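Local coordinates for N-acetylneuraminic acid outer membrane channel protein NanC (Escherichia coli, PDB 2WJR) that forms a monomeric, weakly anion-selective outer membrane channel through which N-acetylneuraminic acid, the commonest host sialic acid, enters the bacterium, at residues 2-6 / 182-186; 10-14 / 192-196. The protein carries 1 engineered substitution. All coordinates share one frame; numbering follows the deposited sequence.

Interaction 1: 2-6 / 182-186; sequences LDVRG and PYIEY
Tyr183 gives its phenolic hydroxyl to Asp3, OH to OD1 2.6 Å, and this short bond is the tight part of the contact. The carboxylate takes it on the syn lone pair of OD1; OD1 itself lies at the ring edge, in its plane, while the carboxylate is turned 41° from that plane. With its CG between the backbone N and the carbonyl carbon (chi1 63°), the ring is swung towards strand 2-9. The aliphatic part of Arg5 crosses the phenol at about a right angle, and Arg5 CG comes within 3.3 Å of Tyr183 OH.

The Arg5–Glu185 side is looser. Their salt bridge is long, 3.8 Å from Arg5 NH1 to Glu185 OE2, and a water fills in, accepting from Arg5 NH1 and donating to Glu185, the water oxygen 2.6 Å from Glu185 OE2. Glu185 has its stronger mate in Arg207. The guanidinium groups of Arg18 and Arg207 lie close to that of Arg5, with Glu185 and, weakly, Asp3 as countercharges, consistent with weak anion selectivity.

The two transmembrane strands are not adjacent: strand 198-212 runs between them, pairing antiparallel with each, and strands 14-24 and 164-174 are the next ones round, beyond 2-9 and 180-188.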
ATOM      1  N   LEU A   2       2.564 -14.586  -7.012  1.00 30.01           N
ATOM      2  CA  LEU A   2       3.528 -13.670  -7.559  1.00 29.57           C
ATOM      3  C   LEU A   2       2.731 -12.590  -8.237  1.00 28.65           C
ATOM      4  O   LEU A   2       1.843 -12.882  -9.008  1.00 28.50           O
ATOM      5  CB  LEU A   2       4.409 -14.387  -8.578  1.00 30.46           C
ATOM      6  CG  LEU A   2       5.361 -13.586  -9.467  1.00 31.48           C
ATOM      7  CD1 LEU A   2       6.447 -12.924  -8.667  1.00 33.64           C
ATOM      8  CD2 LEU A   2       5.981 -14.520 -10.512  1.00 33.27           C
ATOM      9  N   ASP A   3       3.046 -11.337  -7.934  1.00 27.49           N
ATOM     10  CA  ASP A   3       2.352 -10.210  -8.542  1.00 26.45           C
ATOM     11  C   ASP A   3       3.393  -9.340  -9.243  1.00 25.39           C
ATOM     12  O   ASP A   3       4.455  -9.048  -8.677  1.00 24.59           O
ATOM     13  CB  ASP A   3       1.613  -9.412  -7.464  1.00 26.71           C
ATOM     14  CG  ASP A   3       0.606  -8.429  -8.036  1.00 27.14           C
ATOM     15  OD1 ASP A   3       1.000  -7.384  -8.607  1.00 28.65           O
ATOM     16  OD2 ASP A   3      -0.599  -8.678  -7.869  1.00 31.04           O
ATOM     17  N   VAL A   4       3.075  -8.934 -10.467  1.00 24.89           N
ATOM     18  CA  VAL A   4       3.924  -8.055 -11.275  1.00 24.69           C
ATOM     19  C   VAL A   4       3.051  -6.874 -11.684  1.00 24.00           C
ATOM     20  O   VAL A   4       1.943  -7.069 -12.162  1.00 23.61           O
ATOM     21  CB  VAL A   4       4.453  -8.772 -12.540  1.00 25.41           C
ATOM     22  CG1 VAL A   4       5.336  -7.832 -13.349  1.00 26.46           C
ATOM     23  CG2 VAL A   4       5.242 -10.039 -12.161  1.00 26.23           C
ATOM     24  N   ARG A   5       3.523  -5.656 -11.473  1.00 23.88           N
ATOM     25  CA  ARG A   5       2.682  -4.491 -11.718  1.00 23.93           C
ATOM     26  C   ARG A   5       3.506  -3.377 -12.297  1.00 23.81           C
ATOM     27  O   ARG A   5       4.591  -3.106 -11.824  1.00 24.98           O
ATOM     28  CB  ARG A   5       2.017  -4.005 -10.418  1.00 24.02           C
ATOM     29  CG  ARG A   5       0.930  -2.972 -10.627  1.00 22.88           C
ATOM     30  CD  ARG A   5       0.400  -2.428  -9.310  1.00 22.18           C
ATOM     31  NE  ARG A   5       1.424  -1.674  -8.611  1.00 21.27           N
ATOM     32  CZ  ARG A   5       1.352  -1.271  -7.349  1.00 22.64           C
ATOM     33  NH1 ARG A   5       0.290  -1.537  -6.615  1.00 21.81           N
ATOM     34  NH2 ARG A   5       2.354  -0.593  -6.820  1.00 23.92           N
ATOM     35  N   GLY A   6       2.972  -2.739 -13.322  1.00 24.23           N
ATOM     36  CA  GLY A   6       3.588  -1.539 -13.909  1.00 24.78           C
ATOM     37  C   GLY A   6       2.653  -0.365 -13.712  1.00 24.48           C
ATOM     38  O   GLY A   6       1.448  -0.522 -13.819  1.00 24.69           O
ATOM     39  N   PRO A 182      -5.225 -11.050 -14.243  1.00 27.17           N
ATOM     40  CA  PRO A 182      -4.848  -9.709 -14.699  1.00 26.82           C
ATOM     41  C   PRO A 182      -5.699  -8.654 -14.007  1.00 25.74           C
ATOM     42  O   PRO A 182      -6.839  -8.921 -13.644  1.00 26.30           O
ATOM     43  CB  PRO A 182      -5.161  -9.738 -16.203  1.00 26.90           C
ATOM     44  CG  PRO A 182      -5.264 -11.195 -16.552  1.00 28.03           C
ATOM     45  CD  PRO A 182      -5.848 -11.826 -15.336  1.00 27.64           C
ATOM     46  N   TYR A 183      -5.139  -7.465 -13.806  1.00 25.70           N
ATOM     47  CA  TYR A 183      -5.916  -6.365 -13.241  1.00 24.38           C
ATOM     48  C   TYR A 183      -5.496  -5.012 -13.772  1.00 23.97           C
ATOM     49  O   TYR A 183      -4.380  -4.829 -14.260  1.00 23.89           O
ATOM     50  CB  TYR A 183      -5.830  -6.357 -11.710  1.00 24.30           C
ATOM     51  CG  TYR A 183      -4.461  -6.140 -11.132  1.00 24.01           C
ATOM     52  CD1 TYR A 183      -3.617  -7.217 -10.863  1.00 24.06           C
ATOM     53  CD2 TYR A 183      -4.011  -4.862 -10.809  1.00 24.18           C
ATOM     54  CE1 TYR A 183      -2.352  -7.018 -10.305  1.00 25.00           C
ATOM     55  CE2 TYR A 183      -2.760  -4.656 -10.246  1.00 24.55           C
ATOM     56  CZ  TYR A 183      -1.935  -5.731  -9.990  1.00 23.35           C
ATOM     57  OH  TYR A 183      -0.693  -5.544  -9.434  1.00 25.38           O
ATOM     58  N   ILE A 184      -6.418  -4.074 -13.685  1.00 23.96           N
ATOM     59  CA  ILE A 184      -6.111  -2.674 -13.950  1.00 24.18           C
ATOM     60  C   ILE A 184      -6.449  -1.882 -12.701  1.00 23.36           C
ATOM     61  O   ILE A 184      -7.260  -2.314 -11.890  1.00 23.49           O
ATOM     62  CB  ILE A 184      -6.879  -2.139 -15.173  1.00 24.36           C
ATOM     63  CG1 ILE A 184      -8.381  -2.228 -14.965  1.00 25.39           C
ATOM     64  CG2 ILE A 184      -6.447  -2.911 -16.397  1.00 25.33           C
ATOM     65  CD1 ILE A 184      -9.177  -1.534 -16.055  1.00 30.47           C
ATOM     66  N   GLU A 185      -5.821  -0.729 -12.560  1.00 22.82           N
ATOM     67  CA  GLU A 185      -5.902   0.026 -11.328  1.00 22.97           C
ATOM     68  C   GLU A 185      -5.763   1.505 -11.609  1.00 22.23           C
ATOM     69  O   GLU A 185      -4.941   1.914 -12.419  1.00 22.59           O
ATOM     70  CB  GLU A 185      -4.806  -0.454 -10.361  1.00 23.06           C
ATOM     71  CG  GLU A 185      -4.636   0.370  -9.095  1.00 22.60           C
ATOM     72  CD  GLU A 185      -3.572  -0.182  -8.161  1.00 24.49           C
ATOM     73  OE1 GLU A 185      -3.261   0.483  -7.140  1.00 23.22           O
ATOM     74  OE2 GLU A 185      -3.059  -1.275  -8.438  1.00 23.84           O
ATOM     75  N   TYR A 186      -6.595   2.293 -10.947  1.00 22.06           N
ATOM     76  CA  TYR A 186      -6.434   3.733 -10.930  1.00 21.71           C
ATOM     77  C   TYR A 186      -6.260   4.178  -9.475  1.00 21.28           C
ATOM     78  O   TYR A 186      -7.032   3.776  -8.597  1.00 20.58           O
ATOM     79  CB  TYR A 186      -7.631   4.451 -11.585  1.00 22.01           C
ATOM     80  CG  TYR A 186      -7.629   5.927 -11.237  1.00 22.82           C
ATOM     81  CD1 TYR A 186      -6.802   6.819 -11.917  1.00 24.94           C
ATOM     82  CD2 TYR A 186      -8.409   6.422 -10.194  1.00 23.14           C
ATOM     83  CE1 TYR A 186      -6.756   8.164 -11.572  1.00 26.00           C
ATOM     84  CE2 TYR A 186      -8.370   7.761  -9.844  1.00 24.53           C
ATOM     85  CZ  TYR A 186      -7.543   8.626 -10.539  1.00 25.62           C
ATOM     86  OH  TYR A 186      -7.506   9.956 -10.183  1.00 26.34           O
TER
HETATM   87  O   HOH W   1      -2.284  -3.300  -6.975  1.00 32.62           O

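Interaction 2: 10-14 / 192-196; sequences SGSHA and QGVYN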
ATOM      1  N   SER A  10       1.232  10.611 -13.109  1.00 30.40           N
ATOM      2  CA  SER A  10       1.000  11.756 -14.019  1.00 31.08           C
ATOM      3  C   SER A  10       1.646  13.058 -13.542  1.00 31.72           C
ATOM      4  O   SER A  10       2.088  13.873 -14.358  1.00 31.98           O
ATOM      5  CB  SER A  10      -0.511  11.976 -14.211  1.00 30.49           C
ATOM      6  N   GLY A  11       1.683  13.266 -12.231  1.00 31.91           N
ATOM      7  CA  GLY A  11       2.272  14.475 -11.653  1.00 32.15           C
ATOM      8  C   GLY A  11       3.786  14.380 -11.568  1.00 32.53           C
ATOM      9  O   GLY A  11       4.521  15.310 -11.942  1.00 32.79           O
ATOM     10  N   SER A  12       4.253  13.238 -11.086  1.00 32.38           N
ATOM     11  CA  SER A  12       5.681  12.951 -11.027  1.00 32.23           C
ATOM     12  C   SER A  12       6.260  12.621 -12.403  1.00 32.35           C
ATOM     13  O   SER A  12       7.471  12.615 -12.573  1.00 33.06           O
ATOM     14  CB  SER A  12       5.949  11.814 -10.050  1.00 32.00           C
ATOM     15  OG  SER A  12       5.698  12.238  -8.725  1.00 30.90           O
ATOM     16  N   HIS A  13       5.401  12.364 -13.378  1.00 32.68           N
ATOM     17  CA  HIS A  13       5.846  11.961 -14.711  1.00 33.57           C
ATOM     18  C   HIS A  13       6.861  10.830 -14.575  1.00 33.24           C
ATOM     19  O   HIS A  13       8.009  10.932 -15.014  1.00 33.32           O
ATOM     20  CB  HIS A  13       6.425  13.171 -15.463  1.00 34.17           C
ATOM     21  CG  HIS A  13       6.604  12.945 -16.930  1.00 36.92           C
ATOM     22  ND1 HIS A  13       5.584  12.514 -17.749  1.00 40.14           N
ATOM     23  CD2 HIS A  13       7.682  13.125 -17.734  1.00 39.65           C
ATOM     24  CE1 HIS A  13       6.031  12.420 -18.991  1.00 40.81           C
ATOM     25  NE2 HIS A  13       7.298  12.790 -19.008  1.00 39.35           N
ATOM     26  N   ALA A  14       6.430   9.747 -13.928  1.00 32.66           N
ATOM     27  CA  ALA A  14       7.336   8.656 -13.572  1.00 32.17           C
ATOM     28  C   ALA A  14       6.663   7.298 -13.726  1.00 32.21           C
ATOM     29  O   ALA A  14       5.441   7.186 -13.587  1.00 31.50           O
ATOM     30  CB  ALA A  14       7.822   8.829 -12.149  1.00 32.35           C
ATOM     31  N   GLN A 192       0.626  14.981  -4.501  1.00 24.62           N
ATOM     32  CA  GLN A 192       1.915  14.536  -3.983  1.00 24.85           C
ATOM     33  C   GLN A 192       2.928  14.280  -5.095  1.00 25.37           C
ATOM     34  O   GLN A 192       4.012  13.728  -4.845  1.00 25.15           O
ATOM     35  CB  GLN A 192       1.739  13.267  -3.133  1.00 24.32           C
ATOM     36  CG  GLN A 192       1.143  13.545  -1.772  1.00 22.92           C
ATOM     37  CD  GLN A 192       1.189  12.346  -0.836  1.00 22.06           C
ATOM     38  OE1 GLN A 192       2.004  12.301   0.080  1.00 23.47           O
ATOM     39  NE2 GLN A 192       0.308  11.367  -1.066  1.00 20.37           N
ATOM     40  N   GLY A 193       2.582  14.691  -6.311  1.00 26.43           N
ATOM     41  CA  GLY A 193       3.499  14.565  -7.430  1.00 27.54           C
ATOM     42  C   GLY A 193       4.629  15.570  -7.236  1.00 28.99           C
ATOM     43  O   GLY A 193       4.415  16.675  -6.697  1.00 28.17           O
ATOM     44  N   VAL A 194       5.830  15.152  -7.622  1.00 30.57           N
ATOM     45  CA  VAL A 194       7.022  15.992  -7.584  1.00 32.20           C
ATOM     46  C   VAL A 194       7.718  15.813  -8.926  1.00 34.11           C
ATOM     47  O   VAL A 194       8.021  14.687  -9.330  1.00 33.82           O
ATOM     48  CB  VAL A 194       7.995  15.598  -6.445  1.00 32.42           C
ATOM     49  CG1 VAL A 194       9.207  16.537  -6.419  1.00 31.98           C
ATOM     50  CG2 VAL A 194       7.279  15.625  -5.095  1.00 31.52           C
ATOM     51  N   TYR A 195       7.932  16.927  -9.619  1.00 36.09           N
ATOM     52  CA  TYR A 195       8.586  16.933 -10.921  1.00 37.64           C
ATOM     53  C   TYR A 195       9.647  18.029 -10.903  1.00 38.87           C
ATOM     54  O   TYR A 195       9.312  19.204 -10.789  1.00 38.32           O
ATOM     55  CB  TYR A 195       7.551  17.191 -12.010  1.00 37.88           C
ATOM     56  CG  TYR A 195       8.068  17.089 -13.428  1.00 40.68           C
ATOM     57  CD1 TYR A 195       8.636  15.906 -13.908  1.00 43.53           C
ATOM     58  CD2 TYR A 195       7.967  18.170 -14.307  1.00 43.33           C
ATOM     59  CE1 TYR A 195       9.106  15.815 -15.217  1.00 44.82           C
ATOM     60  CE2 TYR A 195       8.431  18.084 -15.613  1.00 44.47           C
ATOM     61  CZ  TYR A 195       8.999  16.909 -16.060  1.00 45.49           C
ATOM     62  OH  TYR A 195       9.450  16.822 -17.357  1.00 47.81           O
ATOM     63  N   ASN A 196      10.920  17.632 -10.972  1.00 40.44           N
ATOM     64  CA  ASN A 196      12.049  18.578 -11.004  1.00 41.44           C
ATOM     65  C   ASN A 196      12.078  19.533  -9.824  1.00 41.39           C
ATOM     66  O   ASN A 196      12.168  20.746 -10.014  1.00 41.79           O
ATOM     67  CB  ASN A 196      12.013  19.413 -12.287  1.00 42.02           C
ATOM     68  CG  ASN A 196      12.285  18.594 -13.517  1.00 44.02           C
ATOM     69  OD1 ASN A 196      13.352  18.001 -13.649  1.00 46.96           O
ATOM     70  ND2 ASN A 196      11.324  18.562 -14.433  1.00 46.71           N
TER
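Ser12 and Val194 supply the hydrogen bonding where 10-14 meets 192-196. Val194 N donates to Ser12 OG at 3.1 Å in a nearly straight line, 169° at the hydrogen. Ser12 OG stands beside its own backbone N (chi1 -69°), which brings it up to the short strand 193-195, and it also bonds with Glu203, so the buried hydroxyl has two partners. An alanine at this position would remove the hydroxyl and would probably leave Val194 N and the Glu203 carboxylate each short of a partner. A weaker CA-H...O contact runs the other way, from Ser12 CA to Val194 O at 3.4 Å.

Close backbone approach is the second kind. Gly11 and Gly193 bring their CA atoms to 4.4 Å, and the main chains pass so closely that there is no room at Gly193 for a CB, on the side of Gly11 CA.

Aromatic contact is the third. His13 and Tyr195 lie side by side and point the same way, their ring planes at 90° and centroids 5.7 Å apart; His13 CB rests 3.8 Å from Tyr195 CE1. The imidazole ND1 is tied to Tyr8 OH, which helps fix its turn.

Both segments are extracellular. The loop 10-14, with a G1 beta bulge at His13 and Ala14, joins strands 2-9 and 14-24, while 193-195 pairs antiparallel with strand 198-212, with a classic beta bulge where Gln192 and Gly193 both face Leu201; Trp38 of strand 29-40 touches Ser12 and Ala14.

How the interactions relate
The two contacts illustrate how a barrel treats its wall and its mouth differently. Both draw on the first hairpin and on the chain from 180 onward, and strand 198-212 serves both, but their centres lie 21 Å apart. Interaction 1 belongs to the membrane-spanning wall and interaction 2 to the extracellular loops; each is partly buried, and neither is an apolar core. In 2-6 / 182-186 the backbones stay about 9 Å apart at the axes, so long polar side chains and a water do the bridging. In 10-14 / 192-196 glycines let the main chains meet, and a serine hydroxyl, itself bonded to Glu203, and two rings take over from the ion pairs.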